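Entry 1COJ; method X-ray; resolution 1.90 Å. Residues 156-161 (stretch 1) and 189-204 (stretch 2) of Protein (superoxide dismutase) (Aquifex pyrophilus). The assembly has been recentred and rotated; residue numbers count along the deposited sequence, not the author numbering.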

# COMPACT_ATOMS: atom_id res chain seq x y z
N LEU A 156 0.68 14.02 13.90
CA LEU A 156 2.05 14.53 13.88
C LEU A 156 2.17 15.96 13.36
O LEU A 156 1.64 16.30 12.30
CB LEU A 156 2.94 13.59 13.04
CG LEU A 156 4.45 13.83 13.08
CD1 LEU A 156 5.01 13.27 14.37
CD2 LEU A 156 5.13 13.17 11.91
N ILE A 157 2.85 16.81 14.12
CA ILE A 157 3.09 18.20 13.72
C ILE A 157 4.51 18.20 13.14
O ILE A 157 5.48 18.04 13.87
CB ILE A 157 3.00 19.17 14.91
CG1 ILE A 157 1.64 19.05 15.59
CG2 ILE A 157 3.20 20.61 14.44
CD1 ILE A 157 1.52 19.84 16.87
N PRO A 158 4.63 18.36 11.81
CA PRO A 158 5.92 18.37 11.10
C PRO A 158 6.82 19.56 11.37
O PRO A 158 6.38 20.70 11.31
CB PRO A 158 5.50 18.37 9.62
CG PRO A 158 4.05 17.97 9.64
CD PRO A 158 3.53 18.62 10.88
N LEU A 159 8.10 19.28 11.63
CA LEU A 159 9.07 20.34 11.88
C LEU A 159 10.04 20.35 10.72
O LEU A 159 10.27 21.40 10.11
CB LEU A 159 9.82 20.10 13.20
CG LEU A 159 8.98 19.98 14.48
CD1 LEU A 159 9.90 19.83 15.67
CD2 LEU A 159 8.07 21.19 14.65
N ILE A 160 10.62 19.20 10.42
CA ILE A 160 11.56 19.07 9.30
C ILE A 160 11.02 18.01 8.35
O ILE A 160 10.69 16.90 8.77
CB ILE A 160 12.98 18.66 9.77
CG1 ILE A 160 13.59 19.75 10.66
CG2 ILE A 160 13.88 18.37 8.56
CD1 ILE A 160 14.98 19.41 11.20
N VAL A 161 10.92 18.36 7.07
CA VAL A 161 10.39 17.46 6.05
C VAL A 161 11.37 17.29 4.89
O VAL A 161 11.74 18.27 4.23
CB VAL A 161 9.03 17.98 5.51
CG1 VAL A 161 8.49 17.06 4.45
CG2 VAL A 161 8.03 18.13 6.64
N ASN A 189 16.49 26.59 6.75
CA ASN A 189 16.17 27.89 7.33
C ASN A 189 15.67 27.60 8.74
O ASN A 189 14.49 27.29 8.95
CB ASN A 189 15.09 28.59 6.51
CG ASN A 189 14.79 29.98 7.01
OD1 ASN A 189 15.02 30.32 8.18
ND2 ASN A 189 14.28 30.82 6.13
N TRP A 190 16.57 27.69 9.72
CA TRP A 190 16.23 27.43 11.11
C TRP A 190 15.24 28.40 11.74
O TRP A 190 14.62 28.08 12.75
CB TRP A 190 17.49 27.32 11.95
CG TRP A 190 18.24 26.07 11.64
CD1 TRP A 190 19.37 25.96 10.88
CD2 TRP A 190 17.89 24.74 12.03
NE1 TRP A 190 19.75 24.64 10.77
CE2 TRP A 190 18.86 23.87 11.47
CE3 TRP A 190 16.85 24.20 12.81
CZ2 TRP A 190 18.81 22.49 11.66
CZ3 TRP A 190 16.81 22.82 12.99
CH2 TRP A 190 17.78 21.98 12.42
N ASP A 191 15.08 29.58 11.14
CA ASP A 191 14.12 30.55 11.66
C ASP A 191 12.73 29.94 11.49
O ASP A 191 11.90 30.01 12.40
CB ASP A 191 14.21 31.87 10.89
CG ASP A 191 15.45 32.68 11.22
OD1 ASP A 191 16.30 32.22 12.01
OD2 ASP A 191 15.58 33.81 10.69
N VAL A 192 12.52 29.32 10.34
CA VAL A 192 11.26 28.66 10.01
C VAL A 192 11.00 27.47 10.93
O VAL A 192 9.94 27.36 11.55
CB VAL A 192 11.24 28.21 8.52
CG1 VAL A 192 10.01 27.34 8.23
CG2 VAL A 192 11.23 29.42 7.60
N VAL A 193 12.00 26.59 11.05
CA VAL A 193 11.89 25.41 11.90
C VAL A 193 11.65 25.78 13.37
O VAL A 193 10.80 25.19 14.03
CB VAL A 193 13.14 24.51 11.78
CG1 VAL A 193 13.00 23.27 12.66
CG2 VAL A 193 13.34 24.10 10.32
N ASN A 194 12.39 26.77 13.87
CA ASN A 194 12.24 27.20 15.26
C ASN A 194 10.83 27.71 15.54
O ASN A 194 10.27 27.46 16.61
CB ASN A 194 13.27 28.28 15.61
CG ASN A 194 14.70 27.75 15.64
OD1 ASN A 194 15.64 28.54 15.69
ND2 ASN A 194 14.86 26.44 15.61
N GLU A 195 10.26 28.43 14.57
CA GLU A 195 8.91 28.95 14.72
C GLU A 195 7.91 27.80 14.75
O GLU A 195 6.98 27.81 15.56
CB GLU A 195 8.55 29.91 13.59
CG GLU A 195 7.09 30.33 13.63
CD GLU A 195 6.77 31.47 12.69
OE1 GLU A 195 6.09 32.42 13.15
OE2 GLU A 195 7.18 31.42 11.51
N ARG A 196 8.11 26.83 13.87
CA ARG A 196 7.23 25.67 13.81
C ARG A 196 7.25 24.97 15.17
O ARG A 196 6.20 24.58 15.69
CB ARG A 196 7.70 24.69 12.73
CG ARG A 196 7.53 25.20 11.31
CD ARG A 196 7.98 24.15 10.31
NE ARG A 196 7.89 24.63 8.93
CZ ARG A 196 8.45 24.02 7.89
NH1 ARG A 196 9.15 22.91 8.05
NH2 ARG A 196 8.36 24.56 6.68
N PHE A 197 8.44 24.84 15.75
CA PHE A 197 8.60 24.19 17.05
C PHE A 197 7.86 24.93 18.16
O PHE A 197 7.19 24.30 18.98
CB PHE A 197 10.08 24.06 17.41
CG PHE A 197 10.33 23.36 18.72
CD1 PHE A 197 10.03 22.00 18.86
CD2 PHE A 197 10.85 24.04 19.81
CE1 PHE A 197 10.26 21.34 20.08
CE2 PHE A 197 11.08 23.39 21.03
CZ PHE A 197 10.78 22.04 21.16
N GLU A 198 7.98 26.25 18.18
CA GLU A 198 7.32 27.07 19.19
C GLU A 198 5.81 26.83 19.15
O GLU A 198 5.17 26.60 20.18
CB GLU A 198 7.62 28.55 18.95
CG GLU A 198 7.12 29.49 20.05
CD GLU A 198 7.82 29.29 21.40
OE1 GLU A 198 8.93 28.70 21.42
OE2 GLU A 198 7.28 29.74 22.43
N LYS A 199 5.26 26.87 17.94
CA LYS A 199 3.83 26.67 17.73
C LYS A 199 3.43 25.25 18.11
O LYS A 199 2.40 25.04 18.75
CB LYS A 199 3.46 26.95 16.27
CG LYS A 199 3.69 28.39 15.85
CD LYS A 199 3.19 28.64 14.45
CE LYS A 199 3.25 30.12 14.12
NZ LYS A 199 2.66 30.44 12.79
N ALA A 200 4.25 24.28 17.72
CA ALA A 200 3.99 22.87 18.02
C ALA A 200 3.91 22.64 19.53
O ALA A 200 2.98 21.98 20.02
CB ALA A 200 5.07 21.99 17.40
N MET A 201 4.85 23.21 20.27
CA MET A 201 4.88 23.07 21.72
C MET A 201 3.69 23.76 22.40
O MET A 201 3.12 23.23 23.36
CB MET A 201 6.20 23.59 22.30
CG MET A 201 7.39 22.71 21.98
SD MET A 201 7.16 20.96 22.43
CE MET A 201 7.12 21.06 24.19
N LYS A 202 3.34 24.94 21.90
CA LYS A 202 2.19 25.66 22.45
C LYS A 202 0.93 24.84 22.21
O LYS A 202 0.10 24.69 23.11
CB LYS A 202 2.03 27.03 21.79
CG LYS A 202 2.61 28.16 22.61
CD LYS A 202 2.91 29.40 21.81
CE LYS A 202 3.59 30.45 22.66
NZ LYS A 202 4.70 31.10 21.94
N ALA A 203 0.83 24.25 21.02
CA ALA A 203 -0.31 23.40 20.67
C ALA A 203 -0.36 22.16 21.57
O ALA A 203 -1.44 21.77 22.02
CB ALA A 203 -0.24 22.98 19.21
N TYR A 204 0.80 21.57 21.83
CA TYR A 204 0.87 20.39 22.67
C TYR A 204 0.37 20.65 24.09
O TYR A 204 -0.22 19.78 24.73
CB TYR A 204 2.28 19.81 22.72
CG TYR A 204 2.37 18.62 23.65
CD1 TYR A 204 1.62 17.47 23.40
CD2 TYR A 204 3.12 18.68 24.82
CE1 TYR A 204 1.63 16.40 24.30
CE2 TYR A 204 3.14 17.62 25.72
CZ TYR A 204 2.38 16.48 25.45
OH TYR A 204 2.40 15.42 26.33

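Residues 157-160 lie against one side of the helix that begins at Trp190 and runs through Tyr204, and the two segments bury 418 Å² between them. The chain runs antiparallel to the helix in register: Ile157 sits nearest Ala200, and Leu159, where the chain turns a corner between two short strands, sits nearest Val193. Leu156 makes no contact with the helix. Ile157 points its CA-to-CB bond toward the helix, where small side chains leave room for its branches; its CG2 lies 3.8 Å from Ala200 CB, and its CD1 lies 4.3 Å from Ala203 CB. Pro158 contributes mainly backbone: its carbonyl O approaches Arg196 CD at 3.9 Å and, though buried by the contact, finds no polar partner.

Leu159 is the centre of the interface. Its CD1 meets the edge of the Phe197 ring, 3.9 Å from Phe197 CD1, while its CD2 packs 4.1 Å from Ala200 CB and 4.0 Å from Arg196 CB. Its carbonyl accepts the sole hydrogen bond between the stretches, from Arg196 NH1 to Leu159 O at 2.8 Å. The extended arginine brings its guanidinium edge to this oxygen, coupling a polar bond to the apolar packing. Ile160 then reaches the first helical turn, with CG1 4.1 Å from Val193 CG1 and CD1 4.0 Å from Trp190 CH2. Val161 makes no close contact.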